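Local coordinates for protein putative Chlorite dismutase TA0507 (Thermoplasma acidophilum, PDB 3DTZ) that probably binds heme and acts as an oxidoreductase, although its actual function has not been established, at residues D[26-31]-D[195-200]; D[52-57]-D[65-70]. All blocks are in the same frame, centred on the assembly; numbering follows the deposited sequence.

Overall arrangement
Both contacts involve one curved antiparallel sheet, whose strands pair round in a closed ring made from two halves of alike topology. Interaction 1 (26-31 with 195-200) joins the halves through the interior of that barrel, close to the centre of the chain. Interaction 2 (52-57 with 65-70) sits on the outer face of the sheet, which helix 41-60 covers. Helix 41-60 is the next element after strand 25-33, so interaction 2 is nested within the long loop closed by interaction 1. Their centres are 14 Å apart and their nearest atoms about 5 Å, without touching. Heme binding is expected from the family; neither contact involves a ligand.

Interaction 1 (D[26-31]-D[195-200]); sequences TSVLSY and VVLYEI
Leu197 CG is anti to the carbonyl carbon (chi1 -49°), and the chain then extends (chi2 175°), carrying the forked end off strand 194-200 toward Val28 and Thr26 of strand 25-33. Val28 answers with chi1 at 177°, which sets CG2 anti to its own carbonyl carbon and facing the leucine. The two side chains meet tip to tip, Val28 CG2 lying 3.7 Å from Leu197 CD2. The other leucine methyl reaches Thr26 in the same end-on manner, more loosely, with 4.1 Å between Leu197 CD1 and Thr26 CG2. Thr26 thus spends only its methyl here, while OG1 is hydrogen-bonded to Tyr83 O and to the hydroxyls of Ser84 and Tyr116.

The strands are not neighbours in the sheet: their closest CA atoms, those of Val28 and Val195, are 9.1 Å apart. Strand 25-33 pairs with 79-85 and 106-116, strand 194-200 with 139-147 and 180-185. The contact therefore spans the inside of the barrel formed by two ferredoxin-like halves, with Trp82 and Ala142 also against Leu197. Being made of buried methyl groups alone, it implies cohesion by van der Waals packing, probably with a hydrophobic contribution, and without the directional constraint of a polar bond.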
loop_
_atom_site.group_PDB
_atom_site.type_symbol
_atom_site.label_atom_id
_atom_site.label_comp_id
_atom_site.label_asym_id
_atom_site.label_seq_id
_atom_site.Cartn_x
_atom_site.Cartn_y
_atom_site.Cartn_z
ATOM N N THR D 26 -7.370 13.333 -22.342
ATOM C CA THR D 26 -8.519 12.881 -21.556
ATOM C C THR D 26 -8.106 12.593 -20.114
ATOM O O THR D 26 -6.940 12.269 -19.836
ATOM C CB THR D 26 -9.220 11.672 -22.196
ATOM O OG1 THR D 26 -10.440 11.401 -21.492
ATOM C CG2 THR D 26 -8.288 10.416 -22.209
ATOM N N SER D 27 -9.082 12.711 -19.207
ATOM C CA SER D 27 -8.843 12.355 -17.811
ATOM C C SER D 27 -9.997 11.540 -17.284
ATOM O O SER D 27 -11.148 11.763 -17.670
ATOM C CB SER D 27 -8.676 13.609 -16.952
ATOM O OG SER D 27 -7.366 14.143 -17.087
ATOM N N VAL D 28 -9.665 10.605 -16.399
ATOM C CA VAL D 28 -10.684 9.889 -15.649
ATOM C C VAL D 28 -10.350 10.176 -14.173
ATOM O O VAL D 28 -9.208 9.986 -13.761
ATOM C CB VAL D 28 -10.626 8.375 -15.926
ATOM C CG1 VAL D 28 -11.669 7.651 -15.074
ATOM C CG2 VAL D 28 -10.868 8.092 -17.473
ATOM N N LEU D 29 -11.346 10.624 -13.416
ATOM C CA LEU D 29 -11.196 10.917 -11.975
ATOM C C LEU D 29 -12.245 10.118 -11.217
ATOM O O LEU D 29 -13.380 10.010 -11.678
ATOM C CB LEU D 29 -11.436 12.416 -11.676
ATOM C CG LEU D 29 -10.805 13.480 -12.592
ATOM C CD1 LEU D 29 -11.185 14.880 -12.080
ATOM C CD2 LEU D 29 -9.269 13.288 -12.657
ATOM N N SER D 30 -11.892 9.596 -10.050
ATOM C CA SER D 30 -12.912 8.988 -9.194
ATOM C C SER D 30 -12.818 9.546 -7.770
ATOM O O SER D 30 -11.738 9.965 -7.334
ATOM C CB SER D 30 -12.829 7.464 -9.229
ATOM O OG SER D 30 -11.621 6.994 -8.636
ATOM N N TYR D 31 -13.968 9.621 -7.103
ATOM C CA TYR D 31 -14.060 10.207 -5.774
ATOM C C TYR D 31 -14.946 9.370 -4.897
ATOM O O TYR D 31 -15.898 8.740 -5.368
ATOM C CB TYR D 31 -14.659 11.627 -5.852
ATOM C CG TYR D 31 -13.712 12.656 -6.408
ATOM C CD1 TYR D 31 -13.592 12.838 -7.808
ATOM C CD2 TYR D 31 -12.924 13.422 -5.565
ATOM C CE1 TYR D 31 -12.694 13.768 -8.347
ATOM C CE2 TYR D 31 -12.015 14.373 -6.086
ATOM C CZ TYR D 31 -11.921 14.535 -7.468
ATOM O OH TYR D 31 -11.042 15.447 -7.969
ATOM N N VAL D 195 -3.896 4.299 -20.745
ATOM C CA VAL D 195 -5.173 4.183 -20.048
ATOM C C VAL D 195 -6.181 3.741 -21.118
ATOM O O VAL D 195 -6.342 4.415 -22.155
ATOM C CB VAL D 195 -5.602 5.475 -19.348
ATOM C CG1 VAL D 195 -6.929 5.230 -18.567
ATOM C CG2 VAL D 195 -4.499 5.993 -18.386
ATOM N N VAL D 196 -6.774 2.563 -20.935
ATOM C CA VAL D 196 -7.684 2.075 -21.973
ATOM C C VAL D 196 -9.111 2.306 -21.485
ATOM O O VAL D 196 -9.422 2.028 -20.311
ATOM C CB VAL D 196 -7.437 0.605 -22.349
ATOM C CG1 VAL D 196 -8.070 0.335 -23.650
ATOM C CG2 VAL D 196 -5.918 0.348 -22.544
ATOM N N LEU D 197 -9.927 2.906 -22.345
ATOM C CA LEU D 197 -11.304 3.286 -21.994
ATOM C C LEU D 197 -12.292 2.568 -22.920
ATOM O O LEU D 197 -12.059 2.477 -24.133
ATOM C CB LEU D 197 -11.487 4.803 -22.158
ATOM C CG LEU D 197 -10.422 5.683 -21.503
ATOM C CD1 LEU D 197 -10.645 7.144 -21.824
ATOM C CD2 LEU D 197 -10.338 5.431 -19.993
ATOM N N TYR D 198 -13.425 2.137 -22.363
ATOM C CA TYR D 198 -14.468 1.471 -23.153
ATOM C C TYR D 198 -15.829 1.984 -22.743
ATOM O O TYR D 198 -16.098 2.095 -21.555
ATOM C CB TYR D 198 -14.474 -0.023 -22.922
ATOM C CG TYR D 198 -13.127 -0.614 -23.200
ATOM C CD1 TYR D 198 -12.779 -0.968 -24.507
ATOM C CD2 TYR D 198 -12.178 -0.723 -22.186
ATOM C CE1 TYR D 198 -11.527 -1.483 -24.786
ATOM C CE2 TYR D 198 -10.900 -1.242 -22.456
ATOM C CZ TYR D 198 -10.600 -1.615 -23.759
ATOM O OH TYR D 198 -9.351 -2.100 -24.073
ATOM N N GLU D 199 -16.661 2.280 -23.731
ATOM C CA GLU D 199 -18.088 2.440 -23.498
ATOM C C GLU D 199 -18.724 1.113 -23.915
ATOM O O GLU D 199 -18.495 0.615 -25.027
ATOM C CB GLU D 199 -18.679 3.564 -24.342
ATOM C CG GLU D 199 -18.141 4.935 -24.000
ATOM C CD GLU D 199 -18.856 5.983 -24.809
ATOM O OE1 GLU D 199 -20.097 6.090 -24.649
ATOM O OE2 GLU D 199 -18.188 6.680 -25.606
ATOM N N ILE D 200 -19.503 0.527 -23.018
ATOM C CA ILE D 200 -20.026 -0.813 -23.280
ATOM C C ILE D 200 -21.522 -0.890 -22.969
ATOM O O ILE D 200 -21.991 -0.196 -22.072
ATOM C CB ILE D 200 -19.270 -1.903 -22.462
ATOM C CG1 ILE D 200 -19.518 -1.742 -20.974
ATOM C CG2 ILE D 200 -17.762 -1.884 -22.791
ATOM C CD1 ILE D 200 -18.899 -2.862 -20.091
#

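Interaction 2 (D[52-57]-D[65-70]); sequences RSIDEF and INFHIY
The Phe67 ring takes the carboxylate of Asp55 at its edge: OD1 lies in the ring plane, 3.6 Å from both CE2 and CD2 of Phe67. The carboxylate is itself turned 44° from that plane. At the next corner of the ring, Ile54 CG2 approaches obliquely, 3.7 Å from Phe67 CZ, the two side chains crossing at about a right angle. The helix backbone comes close as well, with Asp55 CA 3.8 Å from Phe67 CE2. Outside the two segments, Phe58 stacks with the Phe67 ring and Phe81 packs against the same side chain.

A chi1 of 168°, with CG opposite the backbone N, directs the ring from strand 64-72 at helix 41-60. This is a beta-alpha-beta crossover, as in ferredoxin-like folds: the helix follows strand 25-33 and returns the chain to the parallel strand 64-72, with strand 79-85 between them in the sheet. Ile54 also packs on Arg97, Val98 and Ser101 of helix 88-102, so its side chain lies where helices 41-60 and 88-102 meet over the sheet.

The partly exposed margin is polar. A water bridges the two segments, 2.8 Å from Asp55 OD1 and 3.1 Å from Phe67 O. The in-plane position of OD1 brings the carboxylate's negative charge toward the weakly positive C-H rim of the phenyl ring, probably a mildly favourable electrostatic contact.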
loop_
_atom_site.group_PDB
_atom_site.type_symbol
_atom_site.label_atom_id
_atom_site.label_comp_id
_atom_site.label_asym_id
_atom_site.label_seq_id
_atom_site.Cartn_x
_atom_site.Cartn_y
_atom_site.Cartn_z
ATOM N N ARG D 52 -24.820 19.330 -10.428
ATOM C CA ARG D 52 -25.399 20.095 -11.533
ATOM C C ARG D 52 -24.434 21.211 -11.965
ATOM O O ARG D 52 -24.228 21.421 -13.145
ATOM C CB ARG D 52 -26.783 20.622 -11.157
ATOM C CG ARG D 52 -27.854 19.535 -11.227
ATOM C CD ARG D 52 -29.285 20.082 -11.033
ATOM N NE ARG D 52 -29.556 20.374 -9.621
ATOM C CZ ARG D 52 -29.865 21.567 -9.119
ATOM N NH1 ARG D 52 -29.984 22.646 -9.897
ATOM N NH2 ARG D 52 -30.083 21.679 -7.816
ATOM N N SER D 53 -23.842 21.912 -11.005
ATOM C CA SER D 53 -22.894 22.971 -11.321
ATOM C C SER D 53 -21.629 22.482 -12.048
ATOM O O SER D 53 -21.170 23.131 -12.994
ATOM C CB SER D 53 -22.538 23.784 -10.083
ATOM O OG SER D 53 -21.693 24.867 -10.454
ATOM N N ILE D 54 -21.070 21.348 -11.620
ATOM C CA ILE D 54 -19.948 20.731 -12.336
ATOM C C ILE D 54 -20.334 20.471 -13.791
ATOM O O ILE D 54 -19.614 20.853 -14.708
ATOM C CB ILE D 54 -19.472 19.412 -11.637
ATOM C CG1 ILE D 54 -18.908 19.742 -10.260
ATOM C CG2 ILE D 54 -18.428 18.689 -12.500
ATOM C CD1 ILE D 54 -18.397 18.540 -9.467
ATOM N N ASP D 55 -21.513 19.894 -13.985
ATOM C CA ASP D 55 -21.991 19.582 -15.316
ATOM C C ASP D 55 -22.101 20.858 -16.175
ATOM O O ASP D 55 -21.686 20.866 -17.333
ATOM C CB ASP D 55 -23.319 18.835 -15.212
ATOM C CG ASP D 55 -23.793 18.319 -16.533
ATOM O OD1 ASP D 55 -23.176 17.404 -17.094
ATOM O OD2 ASP D 55 -24.795 18.840 -17.012
ATOM N N GLU D 56 -22.614 21.933 -15.565
ATOM C CA GLU D 56 -22.742 23.230 -16.228
ATOM C C GLU D 56 -21.377 23.829 -16.615
ATOM O O GLU D 56 -21.257 24.463 -17.670
ATOM C CB GLU D 56 -23.582 24.210 -15.383
ATOM C CG GLU D 56 -22.859 24.892 -14.205
ATOM C CD GLU D 56 -23.768 25.801 -13.352
ATOM O OE1 GLU D 56 -24.975 25.504 -13.212
ATOM O OE2 GLU D 56 -23.265 26.812 -12.811
ATOM N N PHE D 57 -20.366 23.624 -15.764
ATOM C CA PHE D 57 -18.983 24.072 -16.038
ATOM C C PHE D 57 -18.470 23.473 -17.358
ATOM O O PHE D 57 -17.908 24.181 -18.202
ATOM C CB PHE D 57 -18.063 23.673 -14.876
ATOM C CG PHE D 57 -16.590 23.822 -15.165
ATOM C CD1 PHE D 57 -15.927 25.046 -14.921
ATOM C CD2 PHE D 57 -15.856 22.738 -15.636
ATOM C CE1 PHE D 57 -14.552 25.201 -15.185
ATOM C CE2 PHE D 57 -14.475 22.873 -15.892
ATOM C CZ PHE D 57 -13.827 24.111 -15.659
ATOM N N ILE D 65 -14.697 18.402 -25.198
ATOM C CA ILE D 65 -15.270 17.525 -26.219
ATOM C C ILE D 65 -16.369 16.611 -25.632
ATOM O O ILE D 65 -17.456 16.454 -26.233
ATOM C CB ILE D 65 -14.154 16.737 -26.939
ATOM C CG1 ILE D 65 -13.232 17.751 -27.671
ATOM C CG2 ILE D 65 -14.768 15.649 -27.886
ATOM C CD1 ILE D 65 -11.920 17.171 -28.263
ATOM N N ASN D 66 -16.103 16.058 -24.441
ATOM C CA ASN D 66 -17.108 15.296 -23.713
ATOM C C ASN D 66 -16.925 15.467 -22.209
ATOM O O ASN D 66 -15.848 15.899 -21.730
ATOM C CB ASN D 66 -17.152 13.793 -24.146
ATOM C CG ASN D 66 -15.951 12.990 -23.668
ATOM O OD1 ASN D 66 -14.859 13.524 -23.465
ATOM N ND2 ASN D 66 -16.158 11.693 -23.464
ATOM N N PHE D 67 -18.016 15.180 -21.494
ATOM C CA PHE D 67 -17.979 15.109 -20.026
ATOM C C PHE D 67 -19.129 14.204 -19.618
ATOM O O PHE D 67 -20.300 14.472 -19.939
ATOM C CB PHE D 67 -18.179 16.486 -19.380
ATOM C CG PHE D 67 -18.421 16.400 -17.907
ATOM C CD1 PHE D 67 -17.381 16.007 -17.063
ATOM C CD2 PHE D 67 -19.688 16.611 -17.380
ATOM C CE1 PHE D 67 -17.580 15.880 -15.669
ATOM C CE2 PHE D 67 -19.910 16.493 -15.987
ATOM C CZ PHE D 67 -18.865 16.133 -15.148
ATOM N N HIS D 68 -18.799 13.112 -18.943
ATOM C CA HIS D 68 -19.825 12.170 -18.480
ATOM C C HIS D 68 -19.557 11.798 -17.015
ATOM O O HIS D 68 -18.407 11.711 -16.606
ATOM C CB HIS D 68 -19.842 10.909 -19.350
ATOM C CG HIS D 68 -20.040 11.192 -20.813
ATOM N ND1 HIS D 68 -21.155 11.841 -21.295
ATOM C CD2 HIS D 68 -19.281 10.894 -21.897
ATOM C CE1 HIS D 68 -21.055 11.972 -22.611
ATOM N NE2 HIS D 68 -19.922 11.412 -22.997
ATOM N N ILE D 69 -20.629 11.534 -16.280
ATOM C CA ILE D 69 -20.535 11.129 -14.872
ATOM C C ILE D 69 -21.031 9.671 -14.787
ATOM O O ILE D 69 -21.984 9.323 -15.489
ATOM C CB ILE D 69 -21.402 12.052 -13.957
ATOM C CG1 ILE D 69 -21.042 13.526 -14.203
ATOM C CG2 ILE D 69 -21.122 11.684 -12.483
ATOM C CD1 ILE D 69 -21.987 14.530 -13.559
ATOM N N TYR D 70 -20.410 8.850 -13.931
ATOM C CA TYR D 70 -20.821 7.455 -13.727
ATOM C C TYR D 70 -20.927 7.133 -12.238
ATOM O O TYR D 70 -20.115 7.592 -11.432
ATOM C CB TYR D 70 -19.804 6.482 -14.332
ATOM C CG TYR D 70 -19.647 6.702 -15.798
ATOM C CD1 TYR D 70 -18.715 7.631 -16.280
ATOM C CD2 TYR D 70 -20.473 6.035 -16.700
ATOM C CE1 TYR D 70 -18.602 7.881 -17.661
ATOM C CE2 TYR D 70 -20.376 6.267 -18.078
ATOM C CZ TYR D 70 -19.428 7.178 -18.547
ATOM O OH TYR D 70 -19.312 7.400 -19.886
HETATM O O HOH W 1 -22.861 16.257 -19.603
#